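Local coordinates for restriction endonuclease AspBHI (Azoarcus sp., PDB 4OC8), which acts as a DNA modification-dependent restriction endonuclease, a tetrameric enzyme that probably recognises modified DNA and cleaves it with a nuclease domain of the PD-(D/E)XK class, at residues L237-Y245 / V371-D382; Q72-F80 / R211-L219. All coordinates share one frame; numbering follows the deposited sequence.

Contact 1 of 2, residues L237-Y245 / V371-D382; sequences LIEVIRQRY and VRTPTQVDAWLD
L237 pushes its CD2 methyl into the start of helix 374-382, where it meets V377 CG2 at 3.6 Å and P374 CD at 3.7 Å. The two short helix segments run roughly parallel, their axes 9.2 Å apart and crossing at -38°, so each offers residues spaced three or four apart. Branched aliphatic residues suit this packed side. V240 CG1 lies 3.7 Å from V377 CG1 while V240 CG2 turns to P374 CB, and I241 CG1 comes in at about a right angle to V377. L381 closes the far end, its CD2 3.7 Å from Y245 OH near the plane of the tyrosine ring. I241 CD1 also reaches the W380 ring obliquely; helix 251-263 backs both, with F252 against I241 and C255 and L259 against W380.

The outer side is polar and partly exposed, though A207 of the second subunit packs on D382. Bends at chi2 (62°) and chi3 (69°) lay the R244 chain alongside L381, in the opposite direction, with L381 CD1 touching R244 CB at 3.6 Å and L381 CB over the centre of one guanidinium face. That fold leaves the N-H edge facing two aspartates one helical turn apart: R244 NH1 donates to D382 OD1 at 3.0 Å, from above the carboxylate plane, and R244 NH2 donates to D378 OD1 at 3.3 Å, on the anti side but well out of plane. A leucine here would probably leave the charges of D378 and D382 without their shared mate.

T373 and Q376 form a capping box heading helix 374-382, T373 OG1 taking a weak bond from Q376 N. With its apolar seam and salt-bridged outer edge, this is characteristic helix-helix packing, joining helices 232-244 and 374-386 in the nuclease part of the chain.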
loop_
_atom_site.group_PDB
_atom_site.type_symbol
_atom_site.label_atom_id
_atom_site.label_comp_id
_atom_site.label_asym_id
_atom_site.label_seq_id
_atom_site.Cartn_x
_atom_site.Cartn_y
_atom_site.Cartn_z
ATOM N N LEU A 237 18.350 -13.018 -18.140
ATOM C CA LEU A 237 17.222 -12.088 -18.131
ATOM C C LEU A 237 17.620 -10.678 -17.685
ATOM O O LEU A 237 17.265 -9.698 -18.340
ATOM C CB LEU A 237 16.094 -12.604 -17.235
ATOM C CG LEU A 237 15.477 -13.954 -17.586
ATOM C CD1 LEU A 237 14.329 -14.276 -16.642
ATOM C CD2 LEU A 237 15.017 -13.966 -19.033
ATOM N N ILE A 238 18.343 -10.577 -16.570
ATOM C CA ILE A 238 18.796 -9.273 -16.078
ATOM C C ILE A 238 19.817 -8.656 -17.039
ATOM O O ILE A 238 19.861 -7.429 -17.248
ATOM C CB ILE A 238 19.407 -9.381 -14.662
ATOM C CG1 ILE A 238 18.377 -9.933 -13.683
ATOM C CG2 ILE A 238 19.892 -8.026 -14.171
ATOM C CD1 ILE A 238 17.156 -9.052 -13.540
ATOM N N GLU A 239 20.632 -9.521 -17.633
ATOM C CA GLU A 239 21.634 -9.071 -18.586
ATOM C C GLU A 239 20.997 -8.411 -19.806
ATOM O O GLU A 239 21.526 -7.423 -20.321
ATOM C CB GLU A 239 22.554 -10.223 -19.005
ATOM C CG GLU A 239 23.743 -9.788 -19.849
ATOM C CD GLU A 239 24.494 -8.601 -19.255
ATOM O OE1 GLU A 239 24.699 -8.562 -18.022
ATOM O OE2 GLU A 239 24.879 -7.701 -20.033
ATOM N N VAL A 240 19.864 -8.946 -20.262
ATOM C CA VAL A 240 19.147 -8.332 -21.382
ATOM C C VAL A 240 18.781 -6.885 -21.045
ATOM O O VAL A 240 18.924 -5.976 -21.878
ATOM C CB VAL A 240 17.877 -9.119 -21.772
ATOM C CG1 VAL A 240 17.127 -8.402 -22.879
ATOM C CG2 VAL A 240 18.237 -10.522 -22.214
ATOM N N ILE A 241 18.340 -6.677 -19.808
ATOM C CA ILE A 241 18.007 -5.340 -19.328
ATOM C C ILE A 241 19.236 -4.439 -19.306
ATOM O O ILE A 241 19.200 -3.338 -19.858
ATOM C CB ILE A 241 17.359 -5.366 -17.927
ATOM C CG1 ILE A 241 16.038 -6.135 -17.963
ATOM C CG2 ILE A 241 17.123 -3.948 -17.418
ATOM C CD1 ILE A 241 15.372 -6.266 -16.612
ATOM N N ARG A 242 20.318 -4.902 -18.675
ATOM C CA ARG A 242 21.570 -4.133 -18.638
ATOM C C ARG A 242 22.037 -3.725 -20.038
ATOM O O ARG A 242 22.576 -2.633 -20.236
ATOM C CB ARG A 242 22.687 -4.929 -17.970
ATOM C CG ARG A 242 22.582 -5.080 -16.474
ATOM C CD ARG A 242 23.854 -5.717 -15.933
ATOM N NE ARG A 242 23.650 -6.395 -14.657
ATOM C CZ ARG A 242 23.413 -7.700 -14.530
ATOM N NH1 ARG A 242 23.348 -8.475 -15.609
ATOM N NH2 ARG A 242 23.240 -8.234 -13.326
ATOM N N GLN A 243 21.832 -4.618 -21.003
ATOM C CA GLN A 243 22.219 -4.359 -22.382
ATOM C C GLN A 243 21.301 -3.352 -23.063
ATOM O O GLN A 243 21.750 -2.548 -23.878
ATOM C CB GLN A 243 22.257 -5.663 -23.183
ATOM C CG GLN A 243 23.436 -6.553 -22.843
ATOM C CD GLN A 243 24.761 -5.852 -23.060
ATOM O OE1 GLN A 243 25.101 -5.483 -24.184
ATOM N NE2 GLN A 243 25.512 -5.651 -21.980
ATOM N N ARG A 244 20.015 -3.397 -22.733
ATOM C CA ARG A 244 19.050 -2.496 -23.360
ATOM C C ARG A 244 19.360 -1.017 -23.110
ATOM O O ARG A 244 19.090 -0.168 -23.964
ATOM C CB ARG A 244 17.627 -2.826 -22.894
ATOM C CG ARG A 244 16.549 -1.891 -23.429
ATOM C CD ARG A 244 16.467 -1.946 -24.940
ATOM N NE ARG A 244 15.946 -3.224 -25.407
ATOM C CZ ARG A 244 14.772 -3.373 -26.010
ATOM N NH1 ARG A 244 13.999 -2.314 -26.232
ATOM N NH2 ARG A 244 14.374 -4.580 -26.399
ATOM N N TYR A 245 19.937 -0.706 -21.954
ATOM C CA TYR A 245 20.116 0.694 -21.576
ATOM C C TYR A 245 21.570 1.185 -21.542
ATOM O O TYR A 245 21.864 2.238 -20.967
ATOM C CB TYR A 245 19.405 0.982 -20.249
ATOM C CG TYR A 245 17.909 0.828 -20.356
ATOM C CD1 TYR A 245 17.126 1.838 -20.907
ATOM C CD2 TYR A 245 17.276 -0.334 -19.931
ATOM C CE1 TYR A 245 15.756 1.697 -21.021
ATOM C CE2 TYR A 245 15.904 -0.483 -20.039
ATOM C CZ TYR A 245 15.150 0.536 -20.584
ATOM O OH TYR A 245 13.785 0.392 -20.697
ATOM N N VAL A 371 7.140 -13.028 -17.724
ATOM C CA VAL A 371 8.338 -12.936 -18.545
ATOM C C VAL A 371 9.431 -13.845 -18.001
ATOM O O VAL A 371 10.031 -13.543 -16.971
ATOM C CB VAL A 371 8.881 -11.506 -18.563
ATOM C CG1 VAL A 371 10.129 -11.439 -19.402
ATOM C CG2 VAL A 371 7.828 -10.547 -19.085
ATOM N N ARG A 372 9.690 -14.954 -18.689
ATOM C CA ARG A 372 10.667 -15.937 -18.219
ATOM C C ARG A 372 11.844 -16.141 -19.174
ATOM O O ARG A 372 12.799 -16.855 -18.849
ATOM C CB ARG A 372 9.983 -17.281 -17.962
ATOM C CG ARG A 372 8.958 -17.223 -16.862
ATOM C CD ARG A 372 8.762 -18.576 -16.219
ATOM N NE ARG A 372 8.484 -18.432 -14.796
ATOM C CZ ARG A 372 7.323 -18.007 -14.303
ATOM N NH1 ARG A 372 6.326 -17.689 -15.120
ATOM N NH2 ARG A 372 7.156 -17.900 -12.993
ATOM N N THR A 373 11.765 -15.521 -20.348
ATOM C CA THR A 373 12.747 -15.737 -21.407
ATOM C C THR A 373 13.262 -14.411 -21.958
ATOM O O THR A 373 12.552 -13.407 -21.912
ATOM C CB THR A 373 12.143 -16.549 -22.571
ATOM O OG1 THR A 373 11.214 -15.737 -23.299
ATOM C CG2 THR A 373 11.438 -17.792 -22.054
ATOM N N PRO A 374 14.505 -14.403 -22.474
ATOM C CA PRO A 374 15.136 -13.215 -23.067
ATOM C C PRO A 374 14.291 -12.533 -24.142
ATOM O O PRO A 374 14.260 -11.299 -24.194
ATOM C CB PRO A 374 16.415 -13.779 -23.682
ATOM C CG PRO A 374 16.764 -14.918 -22.798
ATOM C CD PRO A 374 15.454 -15.528 -22.372
ATOM N N THR A 375 13.615 -13.314 -24.980
ATOM C CA THR A 375 12.771 -12.737 -26.022
ATOM C C THR A 375 11.617 -11.976 -25.382
ATOM O O THR A 375 11.276 -10.861 -25.799
ATOM C CB THR A 375 12.193 -13.812 -26.955
ATOM O OG1 THR A 375 13.169 -14.839 -27.173
ATOM C CG2 THR A 375 11.787 -13.193 -28.290
ATOM N N GLN A 376 11.030 -12.587 -24.355
ATOM C CA GLN A 376 9.936 -11.967 -23.619
ATOM C C GLN A 376 10.384 -10.692 -22.913
ATOM O O GLN A 376 9.642 -9.709 -22.879
ATOM C CB GLN A 376 9.325 -12.951 -22.622
ATOM C CG GLN A 376 8.483 -14.030 -23.276
ATOM C CD GLN A 376 7.982 -15.059 -22.286
ATOM O OE1 GLN A 376 8.460 -15.135 -21.153
ATOM N NE2 GLN A 376 7.011 -15.859 -22.711
ATOM N N VAL A 377 11.593 -10.714 -22.353
ATOM C CA VAL A 377 12.183 -9.522 -21.749
ATOM C C VAL A 377 12.310 -8.424 -22.799
ATOM O O VAL A 377 11.996 -7.261 -22.538
ATOM C CB VAL A 377 13.581 -9.802 -21.155
ATOM C CG1 VAL A 377 14.201 -8.521 -20.629
ATOM C CG2 VAL A 377 13.503 -10.836 -20.054
ATOM N N ASP A 378 12.762 -8.808 -23.992
ATOM C CA ASP A 378 12.911 -7.860 -25.094
ATOM C C ASP A 378 11.584 -7.212 -25.474
ATOM O O ASP A 378 11.496 -5.985 -25.601
ATOM C CB ASP A 378 13.546 -8.533 -26.312
ATOM C CG ASP A 378 15.062 -8.532 -26.250
ATOM O OD1 ASP A 378 15.631 -7.544 -25.737
ATOM O OD2 ASP A 378 15.683 -9.516 -26.713
ATOM N N ALA A 379 10.554 -8.038 -25.645
ATOM C CA ALA A 379 9.220 -7.537 -25.970
ATOM C C ALA A 379 8.696 -6.612 -24.872
ATOM O O ALA A 379 8.088 -5.573 -25.155
ATOM C CB ALA A 379 8.270 -8.689 -26.181
ATOM N N TRP A 380 8.941 -7.000 -23.622
ATOM C CA TRP A 380 8.538 -6.222 -22.463
ATOM C C TRP A 380 9.169 -4.832 -22.480
ATOM O O TRP A 380 8.479 -3.819 -22.294
ATOM C CB TRP A 380 8.923 -6.962 -21.181
ATOM C CG TRP A 380 8.579 -6.226 -19.922
ATOM C CD1 TRP A 380 7.331 -5.971 -19.439
ATOM C CD2 TRP A 380 9.496 -5.662 -18.978
ATOM N NE1 TRP A 380 7.413 -5.275 -18.262
ATOM C CE2 TRP A 380 8.735 -5.073 -17.954
ATOM C CE3 TRP A 380 10.892 -5.595 -18.900
ATOM C CZ2 TRP A 380 9.312 -4.428 -16.865
ATOM C CZ3 TRP A 380 11.468 -4.953 -17.817
ATOM C CH2 TRP A 380 10.679 -4.380 -16.814
ATOM N N LEU A 381 10.479 -4.794 -22.713
ATOM C CA LEU A 381 11.217 -3.537 -22.800
ATOM C C LEU A 381 10.738 -2.678 -23.972
ATOM O O LEU A 381 10.642 -1.450 -23.857
ATOM C CB LEU A 381 12.716 -3.810 -22.909
ATOM C CG LEU A 381 13.362 -4.346 -21.633
ATOM C CD1 LEU A 381 14.783 -4.806 -21.888
ATOM C CD2 LEU A 381 13.334 -3.291 -20.541
ATOM N N ASP A 382 10.440 -3.326 -25.094
ATOM C CA ASP A 382 9.860 -2.631 -26.237
ATOM C C ASP A 382 8.569 -1.948 -25.802
ATOM O O ASP A 382 8.318 -0.782 -26.136
ATOM C CB ASP A 382 9.590 -3.605 -27.389
ATOM C CG ASP A 382 10.867 -4.075 -28.072
ATOM O OD1 ASP A 382 11.835 -3.285 -28.142
ATOM O OD2 ASP A 382 10.897 -5.233 -28.541
#

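Contact 2 of 2, residues Q72-F80 / R211-L219; sequences QLDETTGTF and RPLMAPRSL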
loop_
_atom_site.group_PDB
_atom_site.type_symbol
_atom_site.label_atom_id
_atom_site.label_comp_id
_atom_site.label_asym_id
_atom_site.label_seq_id
_atom_site.Cartn_x
_atom_site.Cartn_y
_atom_site.Cartn_z
ATOM N N GLN A 72 3.067 -19.565 -1.656
ATOM C CA GLN A 72 3.847 -18.766 -0.712
ATOM C C GLN A 72 3.261 -18.657 0.687
ATOM O O GLN A 72 2.051 -18.557 0.870
ATOM C CB GLN A 72 4.177 -17.376 -1.276
ATOM C CG GLN A 72 3.002 -16.426 -1.417
ATOM C CD GLN A 72 3.448 -14.980 -1.588
ATOM O OE1 GLN A 72 4.499 -14.581 -1.087
ATOM N NE2 GLN A 72 2.649 -14.191 -2.299
ATOM N N LEU A 73 4.144 -18.688 1.676
ATOM C CA LEU A 73 3.741 -18.492 3.055
ATOM C C LEU A 73 4.255 -17.160 3.583
ATOM O O LEU A 73 5.443 -17.001 3.864
ATOM C CB LEU A 73 4.236 -19.636 3.944
ATOM C CG LEU A 73 3.899 -19.438 5.425
ATOM C CD1 LEU A 73 2.396 -19.341 5.630
ATOM C CD2 LEU A 73 4.480 -20.550 6.266
ATOM N N ASP A 74 3.347 -16.204 3.718
ATOM C CA ASP A 74 3.681 -14.930 4.330
ATOM C C ASP A 74 3.713 -15.072 5.844
ATOM O O ASP A 74 2.669 -15.033 6.498
ATOM C CB ASP A 74 2.665 -13.861 3.931
ATOM C CG ASP A 74 3.145 -12.464 4.244
ATOM O OD1 ASP A 74 4.358 -12.292 4.482
ATOM O OD2 ASP A 74 2.308 -11.538 4.240
ATOM N N GLU A 75 4.915 -15.227 6.395
ATOM C CA GLU A 75 5.102 -15.337 7.838
ATOM C C GLU A 75 4.459 -14.172 8.579
ATOM O O GLU A 75 3.953 -14.331 9.690
ATOM C CB GLU A 75 6.593 -15.391 8.195
ATOM C CG GLU A 75 7.328 -16.646 7.742
ATOM C CD GLU A 75 7.867 -16.541 6.327
ATOM O OE1 GLU A 75 7.939 -15.411 5.793
ATOM O OE2 GLU A 75 8.217 -17.591 5.748
ATOM N N THR A 76 4.477 -13.003 7.951
ATOM C CA THR A 76 4.011 -11.777 8.582
ATOM C C THR A 76 2.514 -11.766 8.880
ATOM O O THR A 76 2.087 -11.302 9.935
ATOM C CB THR A 76 4.358 -10.554 7.719
ATOM O OG1 THR A 76 5.770 -10.534 7.480
ATOM C CG2 THR A 76 3.947 -9.269 8.415
ATOM N N THR A 77 1.715 -12.270 7.948
ATOM C CA THR A 77 0.267 -12.201 8.098
ATOM C C THR A 77 -0.344 -13.588 8.300
ATOM O O THR A 77 -1.532 -13.728 8.597
ATOM C CB THR A 77 -0.379 -11.492 6.886
ATOM O OG1 THR A 77 -0.249 -12.311 5.719
ATOM C CG2 THR A 77 0.300 -10.155 6.636
ATOM N N GLY A 78 0.481 -14.615 8.154
ATOM C CA GLY A 78 0.008 -15.977 8.288
ATOM C C GLY A 78 -0.864 -16.384 7.115
ATOM O O GLY A 78 -1.683 -17.297 7.217
ATOM N N THR A 79 -0.694 -15.701 5.991
ATOM C CA THR A 79 -1.442 -16.050 4.794
ATOM C C THR A 79 -0.670 -17.074 3.967
ATOM O O THR A 79 0.534 -16.936 3.750
ATOM C CB THR A 79 -1.777 -14.809 3.954
ATOM O OG1 THR A 79 -2.652 -13.956 4.702
ATOM C CG2 THR A 79 -2.471 -15.209 2.663
ATOM N N PHE A 80 -1.368 -18.114 3.529
ATOM C CA PHE A 80 -0.752 -19.147 2.716
ATOM C C PHE A 80 -1.471 -19.264 1.377
ATOM O O PHE A 80 -2.656 -19.601 1.324
ATOM C CB PHE A 80 -0.751 -20.492 3.455
ATOM C CG PHE A 80 -0.130 -21.617 2.669
ATOM C CD1 PHE A 80 1.231 -21.621 2.393
ATOM C CD2 PHE A 80 -0.905 -22.668 2.207
ATOM C CE1 PHE A 80 1.804 -22.651 1.670
ATOM C CE2 PHE A 80 -0.336 -23.700 1.483
ATOM C CZ PHE A 80 1.022 -23.690 1.216
ATOM N N ARG A 211 -8.461 -15.893 13.657
ATOM C CA ARG A 211 -7.353 -15.309 14.397
ATOM C C ARG A 211 -6.038 -15.765 13.778
ATOM O O ARG A 211 -5.588 -16.884 14.022
ATOM C CB ARG A 211 -7.393 -15.709 15.872
ATOM C CG ARG A 211 -6.179 -15.222 16.652
ATOM C CD ARG A 211 -6.077 -15.863 18.020
ATOM N NE ARG A 211 -7.219 -15.528 18.862
ATOM C CZ ARG A 211 -7.326 -14.406 19.566
ATOM N NH1 ARG A 211 -6.357 -13.496 19.531
ATOM N NH2 ARG A 211 -8.406 -14.191 20.303
ATOM N N PRO A 212 -5.417 -14.896 12.966
ATOM C CA PRO A 212 -4.213 -15.245 12.209
ATOM C C PRO A 212 -2.953 -15.318 13.056
ATOM O O PRO A 212 -2.824 -14.575 14.029
ATOM C CB PRO A 212 -4.087 -14.087 11.225
ATOM C CG PRO A 212 -4.748 -12.957 11.901
ATOM C CD PRO A 212 -5.908 -13.555 12.617
ATOM N N LEU A 213 -2.037 -16.205 12.675
ATOM C CA LEU A 213 -0.712 -16.258 13.273
ATOM C C LEU A 213 0.175 -15.245 12.552
ATOM O O LEU A 213 0.694 -15.519 11.472
ATOM C CB LEU A 213 -0.120 -17.663 13.144
ATOM C CG LEU A 213 1.062 -18.087 14.026
ATOM C CD1 LEU A 213 1.368 -19.559 13.806
ATOM C CD2 LEU A 213 2.315 -17.266 13.780
ATOM N N MET A 214 0.368 -14.086 13.168
ATOM C CA MET A 214 1.129 -13.018 12.544
ATOM C C MET A 214 2.519 -12.889 13.157
ATOM O O MET A 214 2.665 -12.562 14.337
ATOM C CB MET A 214 0.347 -11.707 12.633
ATOM C CG MET A 214 -1.069 -11.854 12.113
ATOM S SD MET A 214 -1.920 -10.301 11.800
ATOM C CE MET A 214 -0.923 -9.619 10.481
ATOM N N ALA A 215 3.538 -13.154 12.345
ATOM C CA ALA A 215 4.919 -13.147 12.816
ATOM C C ALA A 215 5.817 -12.224 11.984
ATOM O O ALA A 215 6.582 -12.693 11.142
ATOM C CB ALA A 215 5.473 -14.564 12.828
ATOM N N PRO A 216 5.729 -10.908 12.233
ATOM C CA PRO A 216 6.511 -9.899 11.509
ATOM C C PRO A 216 7.998 -10.210 11.537
ATOM O O PRO A 216 8.503 -10.705 12.545
ATOM C CB PRO A 216 6.229 -8.617 12.289
ATOM C CG PRO A 216 4.911 -8.844 12.917
ATOM C CD PRO A 216 4.869 -10.299 13.261
ATOM N N ARG A 217 8.684 -9.928 10.433
ATOM C CA ARG A 217 10.095 -10.262 10.304
ATOM C C ARG A 217 10.964 -9.314 11.107
ATOM O O ARG A 217 10.750 -8.101 11.096
ATOM C CB ARG A 217 10.525 -10.230 8.834
ATOM C CG ARG A 217 9.996 -11.382 8.006
ATOM C CD ARG A 217 10.509 -11.339 6.576
ATOM N NE ARG A 217 9.910 -12.404 5.777
ATOM C CZ ARG A 217 8.724 -12.314 5.181
ATOM N NH1 ARG A 217 8.008 -11.201 5.286
ATOM N NH2 ARG A 217 8.253 -13.335 4.477
ATOM N N SER A 218 11.944 -9.872 11.805
ATOM C CA SER A 218 12.969 -9.062 12.440
ATOM C C SER A 218 13.813 -8.411 11.347
ATOM O O SER A 218 13.809 -8.871 10.204
ATOM C CB SER A 218 13.832 -9.919 13.365
ATOM O OG SER A 218 13.843 -11.273 12.950
ATOM N N LEU A 219 14.521 -7.340 11.695
ATOM C CA LEU A 219 15.297 -6.575 10.717
ATOM C C LEU A 219 16.308 -7.440 9.965
ATOM O O LEU A 219 17.114 -8.149 10.571
ATOM C CB LEU A 219 15.987 -5.385 11.387
ATOM C CG LEU A 219 15.023 -4.369 12.001
ATOM C CD1 LEU A 219 15.781 -3.281 12.748
ATOM C CD2 LEU A 219 14.136 -3.770 10.920
HETATM O O HOH W 1 2.749 -16.782 10.112
#
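T76 and P216 bring their CA atoms within 4.3 Å, and T77 and M214 within 4.6 Å, where the irregular chain 211-219 passes across the end of the hairpin turn within 72-80. A215 N donates to E75 O at 2.9 Å, with an N-H...O angle of 147°. E75 O also accepts from a water that donates to L213 O as well, so one solvent molecule ties the two carbonyls together. G78 has phi 71°, a conformation that glycine adopts easily, and its bare CA lies 3.3 Å from L213 O; a CB at this position would point at that carbonyl and probably collide with it.

Among the side chains, M214 crosses T77 at a slant: bent at its last torsion, it carries CE to 3.7 Å from T77 CA, and its CB packs by T76 O. A flexible, unbranched thioether suits this uneven surface of backbone and threonine methyl. P212 CB adds contact with T77 O.

At the other end R217, extended from CG to NE, reaches back to the acidic side of the turn. Its NH2 forms a salt bridge with E75 OE1, whose modelled separation is too short to be taken literally; the guanidinium and carboxylate planes stand 81° apart. The pairing of R217 NH1 with D74 OD1 is long, at 3.9 Å. D74 is matched more closely by R288 of the second subunit, through OD2. A215 O accepts from T159 OG1 of the third subunit, so neighbouring subunits lie against this loop.

D74 stands opposite the pair G78 and T79, a G1 beta bulge of a beta hairpin turn, here belonging to the N-terminal, PUA-clan part of the protein and crossed by the loop that follows helix 199-207.

Both segments of contact 2 precede those of contact 1 in the sequence. The gap between the contacts is about 33 Å from centre to centre and about 12 Å between nearest atoms. The hairpin of 72-80 belongs to the large mixed sheet of the N-terminal half, pairing through strand 79-83 with strand 163-174, whereas contact 1 joins helices at the two ends of the C-terminal nuclease half, beside helices 251-263 and 359-368. The segment 211-219 lies between helices 199-207 and 224-227, on the route from one half to the other. Both contacts touch the second subunit, and contact 2 also touches the third, so the tetramer brings other chains against both halves.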